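PDB 5BU6: BpsB (PgaB), Poly-beta-1,6-N-acetyl-D-glucosamine N-deacetylase from Bordetella bronchiseptica RB50, which removes acetyl groups from poly-beta-1,6-N-acetyl-D-glucosamine as a family 4 carbohydrate esterase and is required for biofilm formation by this bacterium. Local coordinates for residues 135-140 / 205-210; 92-97 / 141-146; 162-165 / 170-173; 164-169 / 177-182; 247-252 / 257-262. The protein carries 5 engineered substitutions. All coordinates share one frame; numbering follows the deposited sequence.

In the fold
From the N terminus, segment 92-97 opens interaction 2, which brings helix 88-100 against helix 137-145. Before that loop closes at 141-146, the same second helix has already opened interaction 1 with residues 135-140, so the two contacts cross along the chain and touch in space. Interaction 1 closes at 205-210, near the end of helix 189-211, and the long loop it spans holds interactions 3 and 4. These start from a common stretch around Ala164 and Asn165 and fold up the hairpin 161-172 and the short strand 179-180, well away from interaction 2. Interaction 5 follows in series and fastens segment 247-252 to the approach to strand 261-266 of the parallel sheet.

Interaction 1: residues 135-140 / 205-210; sequences MTWAQL and HLIRHH. Engineered in segment 205-210: His205 (natural residue Asp), His209 (natural residue Glu). With NI (nickel (II) ion), chain E; SCN (thiocyanate ion), chain H.
Trp137 and His210 stack face to face where the start of helix 137-145 meets the end of helix 189-211, inside the deacetylase fold of family 4 carbohydrate esterases. The five-membered ring of Trp137 lies 3.7 Å, centroid to centroid, from the His210 imidazole, with the planes only 6° apart. His210 CB presses on the same indole face, 3.4 Å from Trp137 CD2, as a CH-pi contact. At the indole edge Trp137 CH2 meets Ile207 CG1 at 4.0 Å. Two bonds fix the rotation of the imidazole: ND1 donates to Leu206 O one turn back (2.8 Å), nearly in the ring plane, and NE2 binds a nickel ion at 2.2 Å, an ion with two further ligands, distinct from that of Asp84, His154 and His159. The ring is sandwiched, since the engineered His209 sets its ND1 over the face turned from Trp137. The indole is tied down in turn by Trp137 NE1, which donates to Asp114 OD1. Farther out, a capping box begins the tryptophan's helix: Gln139 N donates to Thr136 OG1 at 3.2 Å, and Thr136 N returns a bond to Gln139 OE1 at 2.9 Å, coming from above the carbonyl plane.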
# COMPACT_ATOMS: atom_id res chain seq x y z
N MET A 135 -13.29 5.60 2.04
CA MET A 135 -14.12 4.90 1.07
C MET A 135 -14.93 3.79 1.70
O MET A 135 -14.45 3.09 2.61
CB MET A 135 -13.26 4.28 -0.03
CG MET A 135 -12.83 5.19 -1.11
SD MET A 135 -11.94 4.20 -2.35
CE MET A 135 -10.52 3.69 -1.41
N THR A 136 -16.14 3.60 1.21
CA THR A 136 -16.95 2.49 1.69
C THR A 136 -16.58 1.21 0.97
O THR A 136 -15.89 1.22 -0.05
CB THR A 136 -18.44 2.77 1.52
OG1 THR A 136 -18.77 2.82 0.13
CG2 THR A 136 -18.80 4.11 2.19
N TRP A 137 -17.01 0.09 1.53
CA TRP A 137 -16.78 -1.20 0.90
C TRP A 137 -17.44 -1.24 -0.47
O TRP A 137 -16.89 -1.82 -1.41
CB TRP A 137 -17.30 -2.34 1.76
CG TRP A 137 -16.39 -2.78 2.90
CD1 TRP A 137 -16.70 -2.80 4.23
CD2 TRP A 137 -15.04 -3.26 2.79
NE1 TRP A 137 -15.63 -3.28 4.95
CE2 TRP A 137 -14.61 -3.59 4.09
CE3 TRP A 137 -14.17 -3.49 1.71
CZ2 TRP A 137 -13.34 -4.11 4.36
CZ3 TRP A 137 -12.91 -4.00 1.98
CH2 TRP A 137 -12.51 -4.30 3.29
N ALA A 138 -18.63 -0.66 -0.58
CA ALA A 138 -19.36 -0.64 -1.84
C ALA A 138 -18.57 0.11 -2.90
O ALA A 138 -18.49 -0.33 -4.07
CB ALA A 138 -20.71 0.00 -1.66
N GLN A 139 -17.98 1.22 -2.50
CA GLN A 139 -17.12 1.99 -3.41
C GLN A 139 -15.88 1.18 -3.84
O GLN A 139 -15.53 1.16 -5.02
CB GLN A 139 -16.69 3.31 -2.75
CG GLN A 139 -17.83 4.34 -2.73
CD GLN A 139 -17.58 5.49 -1.78
OE1 GLN A 139 -16.64 5.48 -0.99
NE2 GLN A 139 -18.46 6.48 -1.82
N LEU A 140 -15.23 0.50 -2.91
CA LEU A 140 -14.09 -0.35 -3.28
C LEU A 140 -14.47 -1.47 -4.23
O LEU A 140 -13.72 -1.78 -5.17
CB LEU A 140 -13.44 -0.97 -2.03
CG LEU A 140 -12.58 0.01 -1.23
CD1 LEU A 140 -12.39 -0.53 0.17
CD2 LEU A 140 -11.23 0.23 -1.90
N HIS A 205 -9.35 -11.74 4.38
CA HIS A 205 -10.72 -12.21 4.54
C HIS A 205 -11.73 -11.06 4.43
O HIS A 205 -12.75 -11.19 3.75
CB HIS A 205 -10.89 -12.95 5.86
CG HIS A 205 -12.31 -13.00 6.32
ND1 HIS A 205 -13.22 -13.92 5.84
CD2 HIS A 205 -13.00 -12.21 7.19
CE1 HIS A 205 -14.39 -13.71 6.41
NE2 HIS A 205 -14.29 -12.68 7.23
N LEU A 206 -11.45 -9.94 5.09
CA LEU A 206 -12.39 -8.82 5.05
C LEU A 206 -12.58 -8.32 3.61
O LEU A 206 -13.71 -8.03 3.20
CB LEU A 206 -11.93 -7.67 5.95
CG LEU A 206 -12.12 -7.98 7.44
CD1 LEU A 206 -11.48 -6.89 8.28
CD2 LEU A 206 -13.61 -8.14 7.79
N ILE A 207 -11.49 -8.22 2.86
CA ILE A 207 -11.57 -7.75 1.49
C ILE A 207 -12.37 -8.71 0.62
O ILE A 207 -13.29 -8.29 -0.10
CB ILE A 207 -10.17 -7.51 0.88
CG1 ILE A 207 -9.51 -6.30 1.57
CG2 ILE A 207 -10.26 -7.28 -0.62
CD1 ILE A 207 -8.01 -6.16 1.27
N ARG A 208 -12.07 -10.00 0.70
CA ARG A 208 -12.88 -10.97 -0.03
C ARG A 208 -14.35 -10.96 0.39
O ARG A 208 -15.23 -11.03 -0.47
CB ARG A 208 -12.33 -12.39 0.13
CG ARG A 208 -13.00 -13.35 -0.83
CD ARG A 208 -12.48 -14.76 -0.74
NE ARG A 208 -13.06 -15.57 -1.81
CZ ARG A 208 -13.02 -16.89 -1.86
NH1 ARG A 208 -13.58 -17.54 -2.87
NH2 ARG A 208 -12.41 -17.58 -0.89
N HIS A 209 -14.63 -10.90 1.69
CA HIS A 209 -16.02 -10.95 2.15
C HIS A 209 -16.85 -9.80 1.58
O HIS A 209 -17.98 -10.00 1.13
CB HIS A 209 -16.08 -10.92 3.69
CG HIS A 209 -17.48 -10.95 4.24
ND1 HIS A 209 -18.19 -9.81 4.52
CD2 HIS A 209 -18.29 -11.99 4.55
CE1 HIS A 209 -19.38 -10.14 4.98
NE2 HIS A 209 -19.47 -11.46 5.00
N HIS A 210 -16.27 -8.60 1.59
CA HIS A 210 -16.98 -7.37 1.20
C HIS A 210 -16.90 -6.97 -0.26
O HIS A 210 -17.75 -6.21 -0.73
CB HIS A 210 -16.48 -6.19 2.03
CG HIS A 210 -16.80 -6.32 3.48
ND1 HIS A 210 -15.93 -6.90 4.38
CD2 HIS A 210 -17.90 -5.96 4.19
CE1 HIS A 210 -16.48 -6.88 5.58
NE2 HIS A 210 -17.67 -6.34 5.49
NI NI E . -19.22 -5.96 6.98
S SCN H . -18.55 -9.59 8.42
C SCN H . -17.39 -10.98 8.38
N SCN H . -16.67 -11.85 8.35

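Interaction 2: residues 92-97 / 141-146; sequences KVFPLL and REMAQS
It is a methylene, not the sulfur, that Met143 plants over the middle of the Phe94 ring. CG stands 3.7 Å from the ring centroid and only 5° off the normal, a CH-pi contact almost perfectly centred, while SD lies obliquely at 4.4 Å from the same centroid in a secondary Met-aromatic contact. The two side chains run past each other in opposite directions, which carries SD back toward the root of the aromatic residue, 4.0 Å from Phe94 CB. With CG of Phe94 anti to its own nitrogen (chi1 -175°), the ring is thrown across to the neighbouring helix. Phe94 directly precedes Pro95, where helix 88-100 is kinked because the proline nitrogen has no bond to the turn before. This is the side-by-side packing of two helices on a parallel sheet: helices 88-100 and 137-145 both rest on strand 104-108, Leu97 touching Ala104 and Met143 touching Val106. The polar groups of segment 141-146 approach the ring at its rim. Ser146 OG lies near the ring plane, 3.6 Å from Phe94 CE1, and it also donates to Met143 O at 2.6 Å. Ser146 N bonds to the same oxygen, so that carbonyl is held by both the amide and the hydroxyl of Ser146, and Ser146 OG is also hydrogen-bonded to Leu148 N. On another part of the rim the extended Glu142 brings OE2 to 4.0 Å from Phe94 CE2, its carboxylate turned 70° to the ring, while OE1 makes a weak hydrogen bond with Tyr90 OH.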
# COMPACT_ATOMS: atom_id res chain seq x y z
N LYS A 92 -12.04 11.28 -6.61
CA LYS A 92 -11.13 12.09 -7.43
C LYS A 92 -10.17 11.26 -8.28
O LYS A 92 -9.97 11.56 -9.47
CB LYS A 92 -10.33 13.04 -6.54
CG LYS A 92 -11.20 13.97 -5.69
CD LYS A 92 -12.06 14.89 -6.55
CE LYS A 92 -11.42 16.25 -6.74
NZ LYS A 92 -12.38 17.28 -7.25
N VAL A 93 -9.57 10.23 -7.69
CA VAL A 93 -8.57 9.45 -8.41
C VAL A 93 -9.23 8.52 -9.42
O VAL A 93 -8.84 8.47 -10.57
CB VAL A 93 -7.69 8.60 -7.46
CG1 VAL A 93 -6.71 7.75 -8.26
CG2 VAL A 93 -6.93 9.48 -6.48
N PHE A 94 -10.26 7.80 -8.97
CA PHE A 94 -10.96 6.80 -9.79
C PHE A 94 -11.44 7.36 -11.15
O PHE A 94 -11.16 6.76 -12.19
CB PHE A 94 -12.12 6.21 -8.97
CG PHE A 94 -12.86 5.09 -9.65
CD1 PHE A 94 -12.19 4.14 -10.41
CD2 PHE A 94 -14.24 4.96 -9.49
CE1 PHE A 94 -12.87 3.10 -11.03
CE2 PHE A 94 -14.93 3.91 -10.10
CZ PHE A 94 -14.24 2.98 -10.88
N PRO A 95 -12.11 8.53 -11.17
CA PRO A 95 -12.55 9.02 -12.49
C PRO A 95 -11.39 9.50 -13.36
O PRO A 95 -11.55 9.53 -14.58
CB PRO A 95 -13.51 10.17 -12.16
CG PRO A 95 -13.23 10.53 -10.76
CD PRO A 95 -12.69 9.34 -10.07
N LEU A 96 -10.26 9.86 -12.78
CA LEU A 96 -9.09 10.17 -13.59
C LEU A 96 -8.49 8.89 -14.17
O LEU A 96 -8.07 8.86 -15.32
CB LEU A 96 -8.05 10.93 -12.78
CG LEU A 96 -8.19 12.46 -12.71
CD1 LEU A 96 -7.05 13.04 -11.90
CD2 LEU A 96 -8.22 13.07 -14.10
N LEU A 97 -8.44 7.84 -13.37
CA LEU A 97 -7.98 6.55 -13.89
C LEU A 97 -8.83 6.13 -15.08
O LEU A 97 -8.31 5.68 -16.10
CB LEU A 97 -8.05 5.50 -12.80
CG LEU A 97 -7.06 5.70 -11.65
CD1 LEU A 97 -7.27 4.63 -10.62
CD2 LEU A 97 -5.62 5.67 -12.16
N ARG A 141 -15.62 -2.10 -3.98
CA ARG A 141 -16.08 -3.17 -4.84
C ARG A 141 -16.33 -2.65 -6.25
O ARG A 141 -16.03 -3.32 -7.23
CB ARG A 141 -17.34 -3.82 -4.27
CG ARG A 141 -17.93 -4.91 -5.14
CD ARG A 141 -19.00 -5.67 -4.37
NE ARG A 141 -19.95 -6.38 -5.23
CZ ARG A 141 -19.73 -7.57 -5.79
NH1 ARG A 141 -20.67 -8.13 -6.55
NH2 ARG A 141 -18.58 -8.19 -5.59
N GLU A 142 -16.88 -1.43 -6.35
CA GLU A 142 -17.12 -0.85 -7.66
C GLU A 142 -15.82 -0.64 -8.45
O GLU A 142 -15.76 -0.93 -9.65
CB GLU A 142 -17.87 0.47 -7.55
CG GLU A 142 -18.24 1.05 -8.90
CD GLU A 142 -19.05 2.33 -8.80
OE1 GLU A 142 -19.87 2.44 -7.86
OE2 GLU A 142 -18.87 3.23 -9.65
N MET A 143 -14.79 -0.16 -7.77
CA MET A 143 -13.49 0.05 -8.40
C MET A 143 -12.89 -1.27 -8.86
O MET A 143 -12.35 -1.38 -9.97
CB MET A 143 -12.53 0.74 -7.43
CG MET A 143 -12.92 2.18 -7.15
SD MET A 143 -11.61 3.18 -6.41
CE MET A 143 -11.15 2.19 -5.01
N ALA A 144 -12.98 -2.27 -8.00
CA ALA A 144 -12.52 -3.60 -8.33
C ALA A 144 -13.26 -4.14 -9.55
O ALA A 144 -12.67 -4.76 -10.41
CB ALA A 144 -12.71 -4.54 -7.14
N GLN A 145 -14.56 -3.88 -9.63
CA GLN A 145 -15.34 -4.42 -10.73
C GLN A 145 -15.17 -3.63 -12.03
O GLN A 145 -15.61 -4.09 -13.08
CB GLN A 145 -16.82 -4.49 -10.36
CG GLN A 145 -17.11 -5.57 -9.32
CD GLN A 145 -18.58 -5.69 -9.02
OE1 GLN A 145 -19.29 -4.68 -8.91
NE2 GLN A 145 -19.06 -6.92 -8.89
N SER A 146 -14.54 -2.46 -11.96
CA SER A 146 -14.31 -1.64 -13.15
C SER A 146 -13.26 -2.25 -14.10
O SER A 146 -13.17 -1.89 -15.26
CB SER A 146 -13.87 -0.24 -12.75
OG SER A 146 -12.52 -0.25 -12.28

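Interaction 3: residues 162-165 / 170-173; sequences VLAN and EQPA
A small antiparallel beta hairpin, strands 161-163 and 170-172, is zipped here by one hydrogen-bonded pair, Val162 with Gln171. Val162 N donates to Gln171 O at 2.9 Å and Gln171 N to Val162 O at 3.1 Å. Val162 O has a further neighbour in Glu170 CA, a CA-H...O contact of 3.3 Å. Leu163 and Glu170 follow as the non-hydrogen-bonded pair, with side chains that turn apart. Toward the turn, Ala164 CB rests against the terminal amide of Gln171, 3.3 Å from CD and almost as near to OE1 and NE2; the extended Gln171 chain carries that amide alongside the methyl. At the other end Val162 CG1 packs on Ala173 CB at 3.5 Å. Beyond the pair, Ala173 makes a backbone bond with Arg160, and its carbonyl receives Arg195 NH1 from helix 189-211. The side chain of Pro172 is about 11 Å from a bound nickel ion. Because both hydrogen bonds between these two segments join main-chain atoms, their pairing probably depends little on side-chain identity; the side chains add a methyl against the Gln171 amide at one end and an apolar Val162-Ala173 pair at the other.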
# COMPACT_ATOMS: atom_id res chain seq x y z
N VAL A 162 3.85 1.16 17.48
CA VAL A 162 3.70 0.42 18.73
C VAL A 162 4.91 0.67 19.60
O VAL A 162 5.92 1.19 19.13
CB VAL A 162 3.57 -1.09 18.50
CG1 VAL A 162 2.42 -1.39 17.58
CG2 VAL A 162 4.87 -1.67 17.95
N LEU A 163 4.82 0.27 20.86
CA LEU A 163 5.93 0.50 21.78
C LEU A 163 7.12 -0.40 21.48
O LEU A 163 7.01 -1.63 21.50
CB LEU A 163 5.47 0.31 23.23
CG LEU A 163 5.86 1.51 24.09
CD1 LEU A 163 5.42 2.80 23.40
CD2 LEU A 163 5.27 1.40 25.49
N ALA A 164 8.25 0.23 21.19
CA ALA A 164 9.51 -0.46 20.96
C ALA A 164 10.32 -0.70 22.24
O ALA A 164 11.11 -1.64 22.31
CB ALA A 164 10.34 0.32 19.98
N ASN A 165 10.14 0.17 23.23
CA ASN A 165 10.88 0.07 24.49
C ASN A 165 10.05 0.59 25.68
O ASN A 165 9.02 1.24 25.47
CB ASN A 165 12.21 0.83 24.38
CG ASN A 165 12.04 2.30 24.03
OD1 ASN A 165 10.98 2.89 24.26
ND2 ASN A 165 13.08 2.90 23.48
N GLU A 170 8.52 4.81 19.69
CA GLU A 170 7.65 4.01 18.83
C GLU A 170 8.37 3.48 17.59
O GLU A 170 9.34 4.07 17.13
CB GLU A 170 6.42 4.82 18.41
CG GLU A 170 5.42 5.06 19.53
CD GLU A 170 4.33 6.05 19.14
OE1 GLU A 170 4.22 6.38 17.94
OE2 GLU A 170 3.59 6.51 20.04
N GLN A 171 7.88 2.36 17.08
CA GLN A 171 8.38 1.79 15.84
C GLN A 171 7.17 1.28 15.05
O GLN A 171 6.09 1.18 15.60
CB GLN A 171 9.39 0.67 16.13
CG GLN A 171 10.77 1.20 16.53
CD GLN A 171 11.71 0.11 17.03
OE1 GLN A 171 11.34 -1.07 17.10
NE2 GLN A 171 12.92 0.50 17.41
N PRO A 172 7.35 0.98 13.75
CA PRO A 172 6.21 0.44 13.00
C PRO A 172 5.68 -0.87 13.60
O PRO A 172 6.47 -1.69 14.05
CB PRO A 172 6.79 0.19 11.60
CG PRO A 172 7.92 1.16 11.48
CD PRO A 172 8.49 1.30 12.88
N ALA A 173 4.36 -1.05 13.58
CA ALA A 173 3.72 -2.21 14.20
C ALA A 173 4.14 -3.55 13.60
O ALA A 173 4.14 -4.57 14.29
CB ALA A 173 2.21 -2.08 14.11

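Interaction 4: residues 164-169 / 177-182; sequences ANPQGN and RQYLPA
Asn165 OD1 is gripped by two backbone amides in the loop where the following residue, Pro166, lies over the Tyr179 ring. Gly168 N donates at 3.2 Å and Asn169 N at 3.0 Å, reaching the oxygen from opposite faces of the side-chain amide, the bond from Gly168 N, three residues on, defining an Asx motif. The amide's other end donates as well: Asn165 ND2 reaches Asn169 OD1 at 3.0 Å, with the acceptor in the amide plane of Asn165 but the donor well above that of Asn169. Ala164 N to Asn169 O, at 3.0 Å, closes the loop at its base. Thus braced from within, the loop offers Pro166 to the tyrosine. Pro166 CG makes a CH-pi contact over the ring face, 21° off the normal, toward the rim and 3.7 Å from Tyr179 CZ, while Pro166 CA lies over the same face at 3.7 Å from Tyr179 CE2. The proline ring lies across the tyrosine, nearly perpendicular to its side-chain direction. Tyr179 CG stands anti to its nitrogen (chi1 178°), which swings the ring toward the loop. Asn165 O adds a looser, oblique approach at 4.2 Å from Tyr179 CD2. Tyr179 also meets Tyr186 edge-to-face, pairs through its backbone with Leu163 of the hairpin, and belongs to strand 179-180, which runs antiparallel to 185-186 just ahead of helix 189-211.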
# COMPACT_ATOMS: atom_id res chain seq x y z
N ALA A 164 8.25 0.23 21.19
CA ALA A 164 9.51 -0.46 20.96
C ALA A 164 10.32 -0.70 22.24
O ALA A 164 11.11 -1.64 22.31
CB ALA A 164 10.34 0.32 19.98
N ASN A 165 10.14 0.17 23.23
CA ASN A 165 10.88 0.07 24.49
C ASN A 165 10.05 0.59 25.68
O ASN A 165 9.02 1.24 25.47
CB ASN A 165 12.21 0.83 24.38
CG ASN A 165 12.04 2.30 24.03
OD1 ASN A 165 10.98 2.89 24.26
ND2 ASN A 165 13.08 2.90 23.48
N PRO A 166 10.47 0.30 26.92
CA PRO A 166 9.68 0.72 28.08
C PRO A 166 9.37 2.22 28.15
O PRO A 166 8.28 2.56 28.62
CB PRO A 166 10.56 0.31 29.26
CG PRO A 166 11.28 -0.89 28.77
CD PRO A 166 11.54 -0.64 27.30
N GLN A 167 10.28 3.09 27.72
CA GLN A 167 10.07 4.53 27.91
C GLN A 167 8.92 5.07 27.06
O GLN A 167 8.02 5.72 27.58
CB GLN A 167 11.35 5.32 27.62
CG GLN A 167 12.17 4.83 26.45
CD GLN A 167 13.21 3.80 26.86
OE1 GLN A 167 12.87 2.66 27.16
NE2 GLN A 167 14.47 4.21 26.88
N GLY A 168 8.95 4.80 25.76
CA GLY A 168 7.86 5.23 24.90
C GLY A 168 8.21 5.47 23.44
O GLY A 168 7.38 5.97 22.69
N ASN A 169 9.44 5.13 23.05
CA ASN A 169 9.85 5.27 21.66
C ASN A 169 9.05 4.31 20.80
O ASN A 169 8.90 3.14 21.14
CB ASN A 169 11.35 5.01 21.49
CG ASN A 169 12.21 5.95 22.33
OD1 ASN A 169 13.39 5.69 22.55
ND2 ASN A 169 11.61 7.04 22.80
N ARG A 177 9.28 -6.33 17.42
CA ARG A 177 8.72 -7.10 18.51
C ARG A 177 8.31 -6.11 19.59
O ARG A 177 9.16 -5.45 20.20
CB ARG A 177 9.73 -8.14 19.03
CG ARG A 177 9.76 -9.41 18.20
CD ARG A 177 10.90 -10.34 18.59
NE ARG A 177 12.22 -9.78 18.28
CZ ARG A 177 12.73 -9.71 17.06
NH1 ARG A 177 12.04 -10.15 16.01
NH2 ARG A 177 13.94 -9.18 16.87
N GLN A 178 7.01 -5.99 19.82
CA GLN A 178 6.50 -4.92 20.66
C GLN A 178 6.63 -5.23 22.16
O GLN A 178 6.54 -6.38 22.60
CB GLN A 178 5.04 -4.61 20.32
CG GLN A 178 4.04 -5.65 20.81
CD GLN A 178 2.61 -5.24 20.54
OE1 GLN A 178 2.31 -4.06 20.36
NE2 GLN A 178 1.71 -6.22 20.51
N TYR A 179 6.84 -4.17 22.93
CA TYR A 179 6.96 -4.27 24.37
C TYR A 179 5.57 -4.30 25.03
O TYR A 179 4.73 -3.44 24.75
CB TYR A 179 7.81 -3.11 24.89
CG TYR A 179 7.97 -3.08 26.38
CD1 TYR A 179 8.81 -3.97 27.02
CD2 TYR A 179 7.28 -2.15 27.16
CE1 TYR A 179 8.96 -3.95 28.40
CE2 TYR A 179 7.42 -2.12 28.52
CZ TYR A 179 8.26 -3.02 29.14
OH TYR A 179 8.40 -2.99 30.50
N LEU A 180 5.34 -5.29 25.88
CA LEU A 180 4.03 -5.48 26.52
C LEU A 180 4.03 -5.07 27.99
O LEU A 180 4.55 -5.79 28.84
CB LEU A 180 3.58 -6.93 26.40
CG LEU A 180 3.60 -7.47 24.97
CD1 LEU A 180 3.19 -8.93 24.95
CD2 LEU A 180 2.69 -6.63 24.09
N PRO A 181 3.42 -3.91 28.28
CA PRO A 181 3.34 -3.37 29.65
C PRO A 181 2.61 -4.30 30.62
O PRO A 181 2.97 -4.35 31.79
CB PRO A 181 2.55 -2.07 29.45
CG PRO A 181 2.77 -1.70 28.02
CD PRO A 181 2.82 -3.00 27.29
N ALA A 182 1.61 -5.02 30.12
CA ALA A 182 0.83 -5.94 30.95
C ALA A 182 1.63 -7.19 31.30
O ALA A 182 1.54 -7.71 32.42
CB ALA A 182 -0.46 -6.32 30.24

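Interaction 5: residues 247-252 / 257-262; sequences GPNTPD and QIRRSL
Pro248 O lies at the edge of the Arg259 guanidinium, and the side-chain amide of Asn249 likewise meets the Arg259 backbone in or near its own plane. Asn249 lays its amide along the backbone of Arg259 as a second peptide would, a side-chain mimic of strand pairing in the loop that leads into strand 261-266 of the parallel sheet. Arg259 N donates to Asn249 OD1 at 2.7 Å, in the carbonyl plane and on a lone pair. Back across the pair, Asn249 ND2 gives to Arg259 O at 3.1 Å, the acceptor lying nearly in the amide plane. ND2 is also bonded to Phe13 O, just before strand 14-20, so one asparagine joins two parts of the chain. The arginine answers with its own side chain. Fully extended from CG to NE, it runs alongside Gly247 and Pro248 and delivers NH1 to Pro248 O at 2.9 Å, nearly head-on to the carbonyl although the oxygen is tilted 19° from the guanidinium plane. On the way Arg259 CB passes 3.4 Å from Gly247 O. Ile258 brings CG2 to 3.7 Å from Asn249 OD1 while packing on Val15 of the sheet. A water completes the seam: it donates to Gly247 O at 2.8 Å and to Arg259 O at 3.0 Å, the same oxygen that Asn249 ND2 holds.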
# COMPACT_ATOMS: atom_id res chain seq x y z
N GLY A 247 14.00 2.39 -6.72
CA GLY A 247 14.86 1.80 -7.72
C GLY A 247 14.05 1.06 -8.75
O GLY A 247 12.85 0.88 -8.60
N PRO A 248 14.72 0.63 -9.83
CA PRO A 248 14.01 -0.12 -10.86
C PRO A 248 13.74 -1.54 -10.39
O PRO A 248 14.55 -2.11 -9.67
CB PRO A 248 14.99 -0.10 -12.04
CG PRO A 248 16.34 -0.07 -11.38
CD PRO A 248 16.16 0.73 -10.10
N ASN A 249 12.60 -2.08 -10.77
CA ASN A 249 12.35 -3.49 -10.52
C ASN A 249 12.83 -4.30 -11.69
O ASN A 249 12.08 -4.59 -12.62
CB ASN A 249 10.88 -3.75 -10.28
CG ASN A 249 10.39 -3.07 -9.03
OD1 ASN A 249 10.65 -3.54 -7.91
ND2 ASN A 249 9.72 -1.95 -9.20
N THR A 250 14.11 -4.64 -11.64
CA THR A 250 14.75 -5.42 -12.68
C THR A 250 14.36 -6.89 -12.47
O THR A 250 13.79 -7.23 -11.44
CB THR A 250 16.27 -5.20 -12.66
OG1 THR A 250 16.78 -5.53 -11.36
CG2 THR A 250 16.61 -3.75 -12.99
N PRO A 251 14.64 -7.76 -13.46
CA PRO A 251 14.21 -9.16 -13.34
C PRO A 251 14.74 -9.91 -12.11
O PRO A 251 14.12 -10.88 -11.71
CB PRO A 251 14.76 -9.80 -14.62
CG PRO A 251 14.77 -8.70 -15.60
CD PRO A 251 15.15 -7.47 -14.82
N ASP A 252 15.87 -9.49 -11.55
CA ASP A 252 16.42 -10.16 -10.37
C ASP A 252 15.72 -9.76 -9.05
O ASP A 252 15.95 -10.39 -8.02
CB ASP A 252 17.92 -9.89 -10.25
CG ASP A 252 18.24 -8.42 -10.12
OD1 ASP A 252 17.58 -7.61 -10.81
OD2 ASP A 252 19.13 -8.07 -9.31
N GLN A 257 9.63 -8.22 -2.98
CA GLN A 257 10.45 -7.07 -2.58
C GLN A 257 10.36 -5.91 -3.57
O GLN A 257 11.36 -5.24 -3.83
CB GLN A 257 11.92 -7.48 -2.43
CG GLN A 257 12.17 -8.72 -1.60
CD GLN A 257 11.87 -8.49 -0.14
OE1 GLN A 257 12.09 -7.39 0.38
NE2 GLN A 257 11.36 -9.52 0.53
N ILE A 258 9.16 -5.67 -4.09
CA ILE A 258 8.97 -4.64 -5.11
C ILE A 258 9.34 -3.23 -4.61
O ILE A 258 8.95 -2.81 -3.52
CB ILE A 258 7.52 -4.67 -5.61
CG1 ILE A 258 7.25 -5.98 -6.38
CG2 ILE A 258 7.21 -3.50 -6.52
CD1 ILE A 258 5.79 -6.09 -6.84
N ARG A 259 10.14 -2.54 -5.42
CA ARG A 259 10.62 -1.19 -5.14
C ARG A 259 9.63 -0.13 -5.60
O ARG A 259 9.02 -0.28 -6.65
CB ARG A 259 11.97 -0.97 -5.83
CG ARG A 259 13.02 -1.93 -5.34
CD ARG A 259 14.19 -2.03 -6.29
NE ARG A 259 15.23 -2.86 -5.71
CZ ARG A 259 16.33 -3.24 -6.35
NH1 ARG A 259 16.52 -2.87 -7.61
NH2 ARG A 259 17.22 -3.99 -5.72
N ARG A 260 9.48 0.96 -4.85
CA ARG A 260 8.67 2.05 -5.36
C ARG A 260 9.15 3.41 -4.88
O ARG A 260 9.88 3.51 -3.90
CB ARG A 260 7.21 1.87 -4.96
CG ARG A 260 6.92 2.05 -3.53
CD ARG A 260 5.73 1.13 -3.11
NE ARG A 260 5.51 1.29 -1.68
CZ ARG A 260 4.41 1.80 -1.14
NH1 ARG A 260 3.38 2.14 -1.91
NH2 ARG A 260 4.33 1.93 0.17
N SER A 261 8.74 4.43 -5.62
CA SER A 261 9.06 5.81 -5.30
C SER A 261 7.79 6.43 -4.77
O SER A 261 6.70 6.03 -5.14
CB SER A 261 9.57 6.56 -6.53
OG SER A 261 10.83 6.04 -6.92
N LEU A 262 7.94 7.40 -3.88
CA LEU A 262 6.81 8.01 -3.23
C LEU A 262 6.66 9.42 -3.77
O LEU A 262 7.64 10.15 -3.85
CB LEU A 262 7.01 8.00 -1.72
CG LEU A 262 5.89 8.48 -0.81
CD1 LEU A 262 4.63 7.66 -1.02
CD2 LEU A 262 6.34 8.40 0.64
O HOH W 1 10.14 1.56 -8.67
O HOH W 2 11.34 3.81 -8.13